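Local coordinates for carboxypeptidase 1 (Deinococcus radiodurans str. R1, PDB 5GIV), which probably releases amino acids one after another from the C-terminus of peptides, with broad specificity, as a zinc-dependent metallocarboxypeptidase of the M32 family, at residues H244-T249 against G269-E274; S309-A314 against A445-K450; S429-A434 against E474-A479; E437-G442 against H456-E461. All coordinates share one frame; numbering follows the deposited sequence.

Contact 1 of 4, residues H244-T249 against G269-E274; sequences HDVRIT and GHALYE. With ZN (zinc ion), chain G.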
loop_
_atom_site.group_PDB
_atom_site.type_symbol
_atom_site.label_atom_id
_atom_site.label_comp_id
_atom_site.label_asym_id
_atom_site.label_seq_id
_atom_site.Cartn_x
_atom_site.Cartn_y
_atom_site.Cartn_z
ATOM N N HIS A 244 5.764 -8.962 10.456
ATOM C CA HIS A 244 7.051 -8.292 10.307
ATOM C C HIS A 244 6.894 -6.989 9.538
ATOM O O HIS A 244 7.792 -6.567 8.803
ATOM C CB HIS A 244 8.062 -9.208 9.627
ATOM C CG HIS A 244 8.332 -10.462 10.396
ATOM N ND1 HIS A 244 9.189 -10.499 11.476
ATOM C CD2 HIS A 244 7.858 -11.721 10.249
ATOM C CE1 HIS A 244 9.226 -11.725 11.965
ATOM N NE2 HIS A 244 8.428 -12.487 11.240
ATOM N N ASP A 245 5.768 -6.299 9.755
ATOM C CA ASP A 245 5.412 -5.108 8.987
ATOM C C ASP A 245 4.647 -4.170 9.929
ATOM O O ASP A 245 3.416 -4.219 10.010
ATOM C CB ASP A 245 4.577 -5.488 7.773
ATOM C CG ASP A 245 4.544 -4.408 6.711
ATOM O OD1 ASP A 245 5.088 -3.313 6.928
ATOM O OD2 ASP A 245 3.964 -4.668 5.644
ATOM N N VAL A 246 5.389 -3.343 10.661
ATOM C CA VAL A 246 4.806 -2.401 11.612
ATOM C C VAL A 246 5.147 -1.000 11.127
ATOM O O VAL A 246 6.282 -0.536 11.280
ATOM C CB VAL A 246 5.300 -2.641 13.039
ATOM C CG1 VAL A 246 4.594 -1.702 13.984
ATOM C CG2 VAL A 246 5.016 -4.087 13.428
ATOM N N ARG A 247 4.170 -0.326 10.528
ATOM C CA ARG A 247 4.412 0.939 9.849
ATOM C C ARG A 247 3.952 2.124 10.688
ATOM O O ARG A 247 2.983 2.041 11.447
ATOM C CB ARG A 247 3.718 0.947 8.490
ATOM C CG ARG A 247 4.055 -0.289 7.672
ATOM C CD ARG A 247 3.726 -0.115 6.198
ATOM N NE ARG A 247 4.009 -1.338 5.452
ATOM C CZ ARG A 247 3.707 -1.533 4.170
ATOM N NH1 ARG A 247 3.106 -0.584 3.461
ATOM N NH2 ARG A 247 4.010 -2.685 3.598
ATOM N N ILE A 248 4.656 3.244 10.519
ATOM C CA ILE A 248 4.358 4.469 11.238
ATOM C C ILE A 248 4.243 5.608 10.230
ATOM O O ILE A 248 4.772 5.543 9.120
ATOM C CB ILE A 248 5.430 4.788 12.316
ATOM C CG1 ILE A 248 6.795 5.023 11.677
ATOM C CG2 ILE A 248 5.545 3.654 13.327
ATOM C CD1 ILE A 248 7.823 5.486 12.673
ATOM N N THR A 249 3.512 6.648 10.616
ATOM C CA THR A 249 3.390 7.837 9.791
ATOM C C THR A 249 3.588 9.062 10.665
ATOM O O THR A 249 3.335 9.032 11.873
ATOM C CB THR A 249 2.031 7.911 9.066
ATOM O OG1 THR A 249 0.974 8.015 10.027
ATOM C CG2 THR A 249 1.812 6.672 8.197
ATOM N N GLY A 269 7.489 4.619 19.225
ATOM C CA GLY A 269 7.289 3.944 20.496
ATOM C C GLY A 269 6.184 2.911 20.422
ATOM O O GLY A 269 6.329 1.786 20.908
ATOM N N HIS A 270 5.045 3.293 19.843
ATOM C CA HIS A 270 4.006 2.312 19.543
ATOM C C HIS A 270 4.583 1.143 18.760
ATOM O O HIS A 270 4.313 -0.021 19.068
ATOM C CB HIS A 270 2.861 2.960 18.756
ATOM C CG HIS A 270 1.939 3.795 19.588
ATOM N ND1 HIS A 270 1.318 3.319 20.726
ATOM C CD2 HIS A 270 1.520 5.077 19.441
ATOM C CE1 HIS A 270 0.555 4.268 21.239
ATOM N NE2 HIS A 270 0.657 5.341 20.475
ATOM N N ALA A 271 5.383 1.439 17.734
ATOM C CA ALA A 271 5.844 0.389 16.831
ATOM C C ALA A 271 6.870 -0.510 17.504
ATOM O O ALA A 271 6.908 -1.721 17.245
ATOM C CB ALA A 271 6.430 1.001 15.562
ATOM N N LEU A 272 7.716 0.066 18.363
ATOM C CA LEU A 272 8.682 -0.743 19.095
ATOM C C LEU A 272 7.980 -1.812 19.912
ATOM O O LEU A 272 8.402 -2.976 19.928
ATOM C CB LEU A 272 9.520 0.151 19.998
ATOM C CG LEU A 272 10.554 0.993 19.269
ATOM C CD1 LEU A 272 11.149 2.004 20.215
ATOM C CD2 LEU A 272 11.636 0.060 18.703
ATOM N N TYR A 273 6.902 -1.431 20.596
ATOM C CA TYR A 273 6.099 -2.387 21.341
ATOM C C TYR A 273 5.692 -3.562 20.452
ATOM O O TYR A 273 5.938 -4.725 20.788
ATOM C CB TYR A 273 4.890 -1.665 21.931
ATOM C CG TYR A 273 4.010 -2.487 22.833
ATOM C CD1 TYR A 273 4.343 -3.792 23.186
ATOM C CD2 TYR A 273 2.831 -1.958 23.319
ATOM C CE1 TYR A 273 3.521 -4.537 24.008
ATOM C CE2 TYR A 273 2.016 -2.682 24.134
ATOM C CZ TYR A 273 2.354 -3.974 24.480
ATOM O OH TYR A 273 1.508 -4.682 25.304
ATOM N N GLU A 274 5.048 -3.270 19.316
ATOM C CA GLU A 274 4.601 -4.334 18.419
ATOM C C GLU A 274 5.781 -5.129 17.868
ATOM O O GLU A 274 5.704 -6.357 17.738
ATOM C CB GLU A 274 3.772 -3.749 17.266
ATOM C CG GLU A 274 2.448 -3.116 17.685
ATOM C CD GLU A 274 1.425 -4.111 18.198
ATOM O OE1 GLU A 274 0.525 -3.698 18.957
ATOM O OE2 GLU A 274 1.509 -5.307 17.847
HETATM ZN ZN ZN G . -0.405 7.229 20.796
HETATM O O HOH W 1 -0.903 7.509 18.455
HETATM O O HOH W 2 -1.249 9.059 21.119
HETATM O O HOH W 3 -2.289 5.974 19.879
#

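Contact 2 of 4, residues S309-A314 against A445-K450; sequences SRAFWA and ADFARK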
loop_
_atom_site.group_PDB
_atom_site.type_symbol
_atom_site.label_atom_id
_atom_site.label_comp_id
_atom_site.label_asym_id
_atom_site.label_seq_id
_atom_site.Cartn_x
_atom_site.Cartn_y
_atom_site.Cartn_z
ATOM N N SER A 309 14.259 14.378 27.211
ATOM C CA SER A 309 15.160 14.413 28.355
ATOM C C SER A 309 16.434 15.167 27.994
ATOM O O SER A 309 16.768 15.350 26.822
ATOM C CB SER A 309 15.510 12.999 28.811
ATOM O OG SER A 309 16.354 12.377 27.865
ATOM N N ARG A 310 17.153 15.612 29.025
ATOM C CA ARG A 310 18.406 16.308 28.765
ATOM C C ARG A 310 19.419 15.383 28.099
ATOM O O ARG A 310 20.150 15.800 27.193
ATOM C CB ARG A 310 18.966 16.910 30.053
ATOM C CG ARG A 310 19.942 18.032 29.776
ATOM C CD ARG A 310 20.248 18.932 30.984
ATOM N NE ARG A 310 19.271 18.884 32.074
ATOM C CZ ARG A 310 18.811 19.960 32.714
ATOM N NH1 ARG A 310 19.244 21.175 32.384
ATOM N NH2 ARG A 310 17.928 19.820 33.696
ATOM N N ALA A 311 19.452 14.111 28.509
ATOM C CA ALA A 311 20.419 13.179 27.938
ATOM C C ALA A 311 20.204 12.997 26.440
ATOM O O ALA A 311 21.167 12.807 25.685
ATOM C CB ALA A 311 20.330 11.829 28.651
ATOM N N PHE A 312 18.949 13.018 25.995
ATOM C CA PHE A 312 18.656 12.877 24.570
ATOM C C PHE A 312 19.342 13.966 23.756
ATOM O O PHE A 312 19.950 13.689 22.714
ATOM C CB PHE A 312 17.138 12.889 24.352
ATOM C CG PHE A 312 16.721 12.759 22.915
ATOM C CD1 PHE A 312 16.709 13.864 22.073
ATOM C CD2 PHE A 312 16.330 11.525 22.404
ATOM C CE1 PHE A 312 16.318 13.741 20.762
ATOM C CE2 PHE A 312 15.935 11.395 21.086
ATOM C CZ PHE A 312 15.928 12.503 20.262
ATOM N N TRP A 313 19.240 15.220 24.201
ATOM C CA TRP A 313 19.796 16.313 23.411
ATOM C C TRP A 313 21.308 16.454 23.584
ATOM O O TRP A 313 21.987 16.948 22.672
ATOM C CB TRP A 313 19.069 17.618 23.747
ATOM C CG TRP A 313 17.727 17.625 23.118
ATOM C CD1 TRP A 313 16.523 17.466 23.742
ATOM C CD2 TRP A 313 17.445 17.719 21.717
ATOM N NE1 TRP A 313 15.507 17.482 22.815
ATOM C CE2 TRP A 313 16.047 17.636 21.565
ATOM C CE3 TRP A 313 18.240 17.876 20.579
ATOM C CZ2 TRP A 313 15.424 17.710 20.319
ATOM C CZ3 TRP A 313 17.617 17.950 19.334
ATOM C CH2 TRP A 313 16.225 17.866 19.219
ATOM N N ALA A 314 21.863 16.014 24.718
ATOM C CA ALA A 314 23.317 15.908 24.800
ATOM C C ALA A 314 23.858 15.003 23.703
ATOM O O ALA A 314 24.963 15.232 23.199
ATOM C CB ALA A 314 23.747 15.396 26.173
ATOM N N ALA A 445 23.271 7.875 31.011
ATOM C CA ALA A 445 24.619 7.892 30.456
ATOM C C ALA A 445 24.678 7.119 29.145
ATOM O O ALA A 445 25.400 7.508 28.219
ATOM C CB ALA A 445 25.614 7.324 31.470
ATOM N N ASP A 446 23.914 6.026 29.045
ATOM C CA ASP A 446 23.824 5.301 27.784
ATOM C C ASP A 446 23.251 6.185 26.686
ATOM O O ASP A 446 23.733 6.167 25.546
ATOM C CB ASP A 446 22.953 4.051 27.948
ATOM C CG ASP A 446 23.519 3.061 28.949
ATOM O OD1 ASP A 446 24.679 3.233 29.387
ATOM O OD2 ASP A 446 22.808 2.088 29.279
ATOM N N PHE A 447 22.207 6.959 27.009
ATOM C CA PHE A 447 21.518 7.750 25.992
ATOM C C PHE A 447 22.455 8.763 25.351
ATOM O O PHE A 447 22.406 8.982 24.132
ATOM C CB PHE A 447 20.312 8.465 26.604
ATOM C CG PHE A 447 19.287 7.540 27.210
ATOM C CD1 PHE A 447 19.275 6.188 26.901
ATOM C CD2 PHE A 447 18.334 8.029 28.089
ATOM C CE1 PHE A 447 18.332 5.343 27.457
ATOM C CE2 PHE A 447 17.397 7.193 28.653
ATOM C CZ PHE A 447 17.390 5.849 28.334
ATOM N N ALA A 448 23.325 9.386 26.154
ATOM C CA ALA A 448 24.271 10.356 25.618
ATOM C C ALA A 448 25.196 9.726 24.593
ATOM O O ALA A 448 25.782 10.445 23.778
ATOM C CB ALA A 448 25.084 10.984 26.749
ATOM N N ARG A 449 25.355 8.407 24.636
ATOM C CA ARG A 449 26.137 7.645 23.674
ATOM C C ARG A 449 25.287 7.092 22.524
ATOM O O ARG A 449 25.784 6.280 21.734
ATOM C CB ARG A 449 26.853 6.500 24.404
ATOM C CG ARG A 449 28.017 5.870 23.653
ATOM C CD ARG A 449 28.787 4.882 24.536
ATOM N NE ARG A 449 27.972 3.733 24.946
ATOM C CZ ARG A 449 27.404 3.607 26.144
ATOM N NH1 ARG A 449 27.562 4.558 27.059
ATOM N NH2 ARG A 449 26.673 2.531 26.423
ATOM N N LYS A 450 24.015 7.513 22.420
ATOM C CA LYS A 450 23.065 7.011 21.414
ATOM C C LYS A 450 22.843 5.509 21.557
ATOM O O LYS A 450 22.517 4.818 20.587
ATOM C CB LYS A 450 23.507 7.360 19.990
ATOM C CG LYS A 450 23.699 8.855 19.785
ATOM C CD LYS A 450 23.988 9.210 18.341
ATOM C CE LYS A 450 24.187 10.713 18.188
ATOM N NZ LYS A 450 24.529 11.119 16.798
#

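Contact 3 of 4, residues S429-A434 against E474-A479; sequences SAQFYA and ELIERA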
loop_
_atom_site.group_PDB
_atom_site.type_symbol
_atom_site.label_atom_id
_atom_site.label_comp_id
_atom_site.label_asym_id
_atom_site.label_seq_id
_atom_site.Cartn_x
_atom_site.Cartn_y
_atom_site.Cartn_z
ATOM N N SER A 429 3.895 5.295 31.531
ATOM C CA SER A 429 5.183 5.548 30.889
ATOM C C SER A 429 6.289 5.742 31.923
ATOM O O SER A 429 7.370 5.154 31.805
ATOM C CB SER A 429 5.090 6.764 29.960
ATOM O OG SER A 429 4.899 7.971 30.676
ATOM N N ALA A 430 6.034 6.566 32.947
ATOM C CA ALA A 430 7.030 6.786 33.997
ATOM C C ALA A 430 7.185 5.569 34.905
ATOM O O ALA A 430 8.286 5.308 35.406
ATOM C CB ALA A 430 6.667 8.016 34.827
ATOM N N GLN A 431 6.096 4.838 35.154
ATOM C CA GLN A 431 6.176 3.643 35.988
ATOM C C GLN A 431 7.038 2.581 35.319
ATOM O O GLN A 431 7.913 1.986 35.957
ATOM C CB GLN A 431 4.767 3.119 36.280
ATOM C CG GLN A 431 4.682 1.901 37.201
ATOM C CD GLN A 431 3.252 1.643 37.704
ATOM O OE1 GLN A 431 2.391 2.518 37.620
ATOM N NE2 GLN A 431 3.001 0.434 38.220
ATOM N N PHE A 432 6.812 2.332 34.025
ATOM C CA PHE A 432 7.670 1.396 33.307
ATOM C C PHE A 432 9.100 1.904 33.246
ATOM O O PHE A 432 10.051 1.139 33.435
ATOM C CB PHE A 432 7.147 1.157 31.890
ATOM C CG PHE A 432 6.005 0.200 31.825
ATOM C CD1 PHE A 432 6.143 -1.090 32.322
ATOM C CD2 PHE A 432 4.799 0.576 31.264
ATOM C CE1 PHE A 432 5.096 -1.978 32.269
ATOM C CE2 PHE A 432 3.743 -0.315 31.204
ATOM C CZ PHE A 432 3.887 -1.590 31.708
ATOM N N TYR A 433 9.272 3.197 33.003
ATOM C CA TYR A 433 10.614 3.724 32.824
ATOM C C TYR A 433 11.435 3.584 34.098
ATOM O O TYR A 433 12.594 3.158 34.047
ATOM C CB TYR A 433 10.535 5.177 32.389
ATOM C CG TYR A 433 11.867 5.800 32.117
ATOM C CD1 TYR A 433 12.468 5.664 30.876
ATOM C CD2 TYR A 433 12.531 6.531 33.104
ATOM C CE1 TYR A 433 13.695 6.248 30.613
ATOM C CE2 TYR A 433 13.761 7.114 32.851
ATOM C CZ TYR A 433 14.335 6.970 31.603
ATOM O OH TYR A 433 15.553 7.548 31.339
ATOM N N ALA A 434 10.841 3.921 35.252
ATOM C CA ALA A 434 11.557 3.841 36.522
ATOM C C ALA A 434 11.967 2.409 36.833
ATOM O O ALA A 434 13.047 2.168 37.389
ATOM C CB ALA A 434 10.703 4.410 37.653
ATOM N N GLU A 474 -1.609 -7.923 35.367
ATOM C CA GLU A 474 -0.514 -8.857 35.599
ATOM C C GLU A 474 0.789 -8.362 34.986
ATOM O O GLU A 474 1.852 -8.470 35.606
ATOM C CB GLU A 474 -0.873 -10.227 35.035
ATOM C CG GLU A 474 -1.994 -10.921 35.762
ATOM C CD GLU A 474 -2.546 -12.089 34.971
ATOM O OE1 GLU A 474 -2.220 -12.213 33.769
ATOM O OE2 GLU A 474 -3.306 -12.883 35.555
ATOM N N LEU A 475 0.734 -7.835 33.755
ATOM C CA LEU A 475 1.947 -7.351 33.106
ATOM C C LEU A 475 2.554 -6.194 33.887
ATOM O O LEU A 475 3.760 -6.176 34.149
ATOM C CB LEU A 475 1.648 -6.947 31.661
ATOM C CG LEU A 475 2.801 -6.478 30.763
ATOM C CD1 LEU A 475 3.739 -7.620 30.383
ATOM C CD2 LEU A 475 2.251 -5.800 29.506
ATOM N N ILE A 476 1.727 -5.236 34.293
ATOM C CA ILE A 476 2.241 -4.087 35.029
ATOM C C ILE A 476 2.795 -4.532 36.379
ATOM O O ILE A 476 3.833 -4.035 36.841
ATOM C CB ILE A 476 1.132 -3.036 35.193
ATOM C CG1 ILE A 476 0.735 -2.474 33.828
ATOM C CG2 ILE A 476 1.603 -1.917 36.108
ATOM C CD1 ILE A 476 -0.538 -1.662 33.855
ATOM N N GLU A 477 2.112 -5.478 37.024
ATOM C CA GLU A 477 2.531 -5.954 38.336
ATOM C C GLU A 477 3.856 -6.705 38.250
ATOM O O GLU A 477 4.766 -6.467 39.049
ATOM C CB GLU A 477 1.434 -6.842 38.927
ATOM C CG GLU A 477 1.173 -6.652 40.406
ATOM C CD GLU A 477 2.291 -7.202 41.262
ATOM O OE1 GLU A 477 2.855 -6.433 42.070
ATOM O OE2 GLU A 477 2.623 -8.402 41.117
ATOM N N ARG A 478 3.981 -7.618 37.282
ATOM C CA ARG A 478 5.212 -8.391 37.156
ATOM C C ARG A 478 6.372 -7.512 36.720
ATOM O O ARG A 478 7.504 -7.692 37.184
ATOM C CB ARG A 478 5.030 -9.539 36.165
ATOM C CG ARG A 478 3.862 -10.451 36.461
ATOM C CD ARG A 478 3.611 -11.372 35.296
ATOM N NE ARG A 478 4.727 -12.287 35.097
ATOM C CZ ARG A 478 4.851 -13.442 35.747
ATOM N NH1 ARG A 478 3.923 -13.803 36.632
ATOM N NH2 ARG A 478 5.898 -14.234 35.523
ATOM N N ALA A 479 6.115 -6.552 35.835
ATOM C CA ALA A 479 7.214 -5.796 35.251
ATOM C C ALA A 479 7.755 -4.742 36.208
ATOM O O ALA A 479 8.965 -4.499 36.234
ATOM C CB ALA A 479 6.763 -5.147 33.945
#

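Contact 4 of 4, residues E437-G442 against H456-E461; sequences EAANPG and HGWLRE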
loop_
_atom_site.group_PDB
_atom_site.type_symbol
_atom_site.label_atom_id
_atom_site.label_comp_id
_atom_site.label_asym_id
_atom_site.label_seq_id
_atom_site.Cartn_x
_atom_site.Cartn_y
_atom_site.Cartn_z
ATOM N N GLU A 437 15.102 1.822 34.866
ATOM C CA GLU A 437 16.306 2.411 35.444
ATOM C C GLU A 437 16.721 1.677 36.716
ATOM O O GLU A 437 17.913 1.450 36.948
ATOM C CB GLU A 437 16.095 3.905 35.700
ATOM C CG GLU A 437 17.070 4.538 36.710
ATOM C CD GLU A 437 18.526 4.671 36.220
ATOM O OE1 GLU A 437 18.797 4.507 35.002
ATOM O OE2 GLU A 437 19.405 4.955 37.079
ATOM N N ALA A 438 15.754 1.267 37.539
ATOM C CA ALA A 438 16.082 0.468 38.717
ATOM C C ALA A 438 16.860 -0.792 38.344
ATOM O O ALA A 438 17.796 -1.186 39.051
ATOM C CB ALA A 438 14.806 0.095 39.471
ATOM N N ALA A 439 16.499 -1.430 37.228
ATOM C CA ALA A 439 17.201 -2.632 36.789
ATOM C C ALA A 439 18.457 -2.337 35.979
ATOM O O ALA A 439 19.213 -3.271 35.691
ATOM C CB ALA A 439 16.280 -3.528 35.963
ATOM N N ASN A 440 18.670 -1.092 35.553
ATOM C CA ASN A 440 19.828 -0.731 34.730
ATOM C C ASN A 440 20.350 0.631 35.170
ATOM O O ASN A 440 20.184 1.635 34.465
ATOM C CB ASN A 440 19.464 -0.720 33.243
ATOM C CG ASN A 440 18.919 -2.048 32.767
ATOM O OD1 ASN A 440 19.657 -2.884 32.263
ATOM N ND2 ASN A 440 17.614 -2.239 32.908
ATOM N N PRO A 441 21.044 0.689 36.321
ATOM C CA PRO A 441 21.527 1.979 36.842
ATOM C C PRO A 441 22.433 2.717 35.866
ATOM O O PRO A 441 23.517 2.236 35.522
ATOM C CB PRO A 441 22.284 1.587 38.116
ATOM C CG PRO A 441 22.643 0.152 37.918
ATOM C CD PRO A 441 21.514 -0.446 37.132
ATOM N N GLY A 442 21.949 3.817 35.313
ATOM C CA GLY A 442 22.813 4.641 34.498
ATOM C C GLY A 442 22.335 4.698 33.070
ATOM O O GLY A 442 23.144 4.830 32.148
ATOM N N HIS A 456 15.669 -0.453 25.864
ATOM C CA HIS A 456 14.856 -1.242 24.942
ATOM C C HIS A 456 14.872 -2.720 25.314
ATOM O O HIS A 456 13.822 -3.378 25.315
ATOM C CB HIS A 456 15.346 -1.012 23.511
ATOM C CG HIS A 456 14.531 -1.700 22.465
ATOM N ND1 HIS A 456 14.970 -2.825 21.807
ATOM C CD2 HIS A 456 13.289 -1.450 21.991
ATOM C CE1 HIS A 456 14.046 -3.224 20.951
ATOM N NE2 HIS A 456 13.012 -2.409 21.048
ATOM N N GLY A 457 16.048 -3.254 25.662
ATOM C CA GLY A 457 16.122 -4.651 26.066
ATOM C C GLY A 457 15.245 -4.943 27.267
ATOM O O GLY A 457 14.492 -5.921 27.278
ATOM N N TRP A 458 15.288 -4.069 28.273
ATOM C CA TRP A 458 14.436 -4.257 29.439
ATOM C C TRP A 458 12.959 -4.248 29.047
ATOM O O TRP A 458 12.186 -5.110 29.473
ATOM C CB TRP A 458 14.725 -3.163 30.473
ATOM C CG TRP A 458 14.054 -3.429 31.792
ATOM C CD1 TRP A 458 14.588 -4.091 32.867
ATOM C CD2 TRP A 458 12.725 -3.054 32.174
ATOM N NE1 TRP A 458 13.675 -4.150 33.887
ATOM C CE2 TRP A 458 12.522 -3.523 33.493
ATOM C CE3 TRP A 458 11.687 -2.358 31.533
ATOM C CZ2 TRP A 458 11.329 -3.320 34.183
ATOM C CZ3 TRP A 458 10.500 -2.155 32.218
ATOM C CH2 TRP A 458 10.329 -2.634 33.530
ATOM N N LEU A 459 12.551 -3.272 28.236
ATOM C CA LEU A 459 11.152 -3.167 27.834
ATOM C C LEU A 459 10.734 -4.354 26.985
ATOM O O LEU A 459 9.617 -4.866 27.131
ATOM C CB LEU A 459 10.920 -1.855 27.084
ATOM C CG LEU A 459 11.106 -0.588 27.923
ATOM C CD1 LEU A 459 11.204 0.639 27.038
ATOM C CD2 LEU A 459 9.950 -0.425 28.900
ATOM N N ARG A 460 11.612 -4.813 26.094
ATOM C CA ARG A 460 11.275 -5.983 25.292
ATOM C C ARG A 460 11.102 -7.217 26.177
ATOM O O ARG A 460 10.136 -7.973 26.028
ATOM C CB ARG A 460 12.344 -6.219 24.221
ATOM C CG ARG A 460 11.999 -7.343 23.263
ATOM C CD ARG A 460 13.203 -7.798 22.459
ATOM N NE ARG A 460 14.320 -8.184 23.321
ATOM C CZ ARG A 460 14.494 -9.409 23.821
ATOM N NH1 ARG A 460 13.618 -10.380 23.551
ATOM N NH2 ARG A 460 15.541 -9.663 24.598
ATOM N N GLU A 461 12.022 -7.429 27.119
ATOM C CA GLU A 461 11.953 -8.628 27.952
ATOM C C GLU A 461 10.805 -8.578 28.953
ATOM O O GLU A 461 10.225 -9.621 29.272
ATOM C CB GLU A 461 13.280 -8.853 28.669
ATOM C CG GLU A 461 14.374 -9.328 27.740
ATOM C CD GLU A 461 15.726 -9.425 28.415
ATOM O OE1 GLU A 461 15.937 -8.761 29.465
ATOM O OE2 GLU A 461 16.566 -10.206 27.905
#

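Contact 1 of 4, residues H244-T249 against G269-E274
The zinc-binding HExxH helix, 257-275, is met here by strand 245-250: V246 and I248 of the strand both rest on A271 of the helix, one residue after the zinc ligand H270. The two segments run almost exactly antiparallel, at 175°, with their axes 8.4 Å apart at closest. The CB of A271 sits between two methyl groups, 3.6 Å from CG1 of V246 and 3.6 Å from CG2 of I248. With its CG1 anti to the backbone N (chi1 -176°), V246 lays that methyl on A271, and CB of E274 sits 4.0 Å from both CG1 and CG2 of V246. All the touching residues are buried, and small A271 lets the strand come close, the CA atoms of V246 and A271 being 6.0 Å apart.

The two histidines of the motif, H266 and H270, bind zinc, and E296 of helix 292-306 is the third protein ligand; NE2 of H270 is 2.2 Å from the zinc ion, and three waters lie on the metal as well. I248 also touches E267, the predicted proton donor/acceptor, so the strand reaches the glutamate of the motif. H295 accounts for two polar ends on the helix, hydrogen-bonding ND1 of H270 and OE1 of E274, while R240 makes a salt bridge with OE2 of E274. On the other side of the strand R247 takes D245 side-on: NE lies 2.7 Å from OD1 in a nearly straight bond (172°) and NH2 reaches OD2 at 2.8 Å. NH1 of R247 makes a salt bridge with D33 of the second subunit.

Contact 2 of 4, residues S309-A314 against A445-K450
A311 and F447 meet through their CB atoms, 3.9 Å apart, in an apolar contact between the first turn of helix 310-323 and the end of helix 443-448. The methyl of A311 stands at the edge of the F447 ring, near its plane. F447 carries its CG anti to the carbonyl carbon (chi1 -60°), which leads the ring away from A311 beyond CB, so the root of the side chain makes the approach. Beside this pair the backbones come together: the carbonyl O of A311 is 4.0 Å from CA of A448, and the CA atoms of A311 and A448 are 5.3 Å apart. Alanines at both positions leave little side chain to hold the backbones apart.

One shell out, the ring of F447 meets that of F452, while F312 points away from helix 443-448 and packs on V217 and Y221 of helix 207-221. CD1 of F312 also lies 3.7 Å above one face of the W313 indole, offset toward its rim. R310 is held by salt bridges to E334 and E499, and D446 by one to R454.

Helix 310-323 begins and helix 443-448 ends at this junction. S309 is the N-cap of helix 310-323, its OG accepting from N of F312 at 3.3 Å; K450, with positive phi, is the C-prime residue of a Schellman motif closing helix 443-448, where N of K450 bonds to O of F447 at 2.8 Å.

Contact 3 of 4, residues S429-A434 against E474-A479
F432 reaches from helix 420-439 to helix 472-480 and meets I476 and A479, two residues three apart along the partner helix. Its CZ lies 3.9 Å from CG1 of I476, which comes in obliquely, and its CE1 is 4.0 Å from CB of A479, a methyl placed at the ring edge, in plane. Having CG anti to the carbonyl carbon (chi1 -79°) helps carry the ring across, bridging two segments whose axes stay 10.7 Å apart at closest. F432 and I476 are buried, and V463 of helix 453-464 and S297 and Q298 of helix 292-306 pack on the same ring.

Q431 adds the second arm. Its extended chain crosses I476 at about a right angle, and NE2 lies 3.5 Å from CG2 of the isoleucine. That is plain van der Waals contact; the hydrogen bonds of the buried amide go to the end of helix 472-480 and the residues just after it, NE2 to O of A483 and OG1 of T480, OE1 to N of T485. Three hydrogen bonds thus fix the amide where it covers I476.

The contact gives way to solvent at E477 and R478, both exposed, E477 pointing away from helix 420-439 and R478 making a cation-pi contact with W470. A479, at the margin of the ring, is partly exposed.

This is helix-helix packing at 35° within the helical M32 carboxypeptidase fold, with F432 resting on helix 292-306, which carries the zinc ligand E296.

Contact 4 of 4, residues E437-G442 against H456-E461
W458 has its CG anti to the backbone N (chi1 -170°) and N440 has its CG anti to the carbonyl carbon (chi1 -57°); these torsions bring indole and amide together where helix 420-439 ends beside helix 453-464. They pack two of three consecutive helices of the helical M32 fold at the protein surface, short helix 443-448 lying between them in the chain.

A439, just before N440, sets its CB 3.4 Å from NE1 of W458, and N440 brings ND2 to 3.5 Å from CD1 of the same indole. Both approach the ring obliquely, and the amide plane of N440 stands 88° from the ring plane. No hydrogen bond crosses between the segments: ND2 of N440 is hydrogen-bonded to O of A436. The W458 side chain also packs on A435 and A436 of helix 420-439. Were W458 replaced by alanine, a gap would probably open beside A439, and the N440 amide would lose the ring it leans on.

Past the contact the chain turns through P441, whose O is hydrogen-bonded to R454, into G442, the N-cap of helix 443-448. There E437 reaches forward to receive N of G442 on both carboxylate oxygens, OE1 at 3.2 Å and OE2 at 3.3 Å.

How the contacts relate
Contacts 3 and 4 are closest neighbours, centres 11 Å apart, and share helix 420-439: the W458 indole of contact 4 lies against the backbone of contact 3, its CZ2 3.3 Å from O of A479 and its CZ3 3.5 Å from O of F432. Contact 2 joins contact 3 where CE2 of F447 meets OH of Y433 at 3.3 Å, and its segment 445-450 lies between those of contact 4 in the chain, their centres 15 Å apart. Contact 1 holds the zinc ligand H270 and touches contact 4 through CD2 of L272 and NE2 of H456, 3.7 Å apart. The F432 side chain of contact 3 lies about 13 Å from the zinc ion, while contacts 2 and 4 lie away from it.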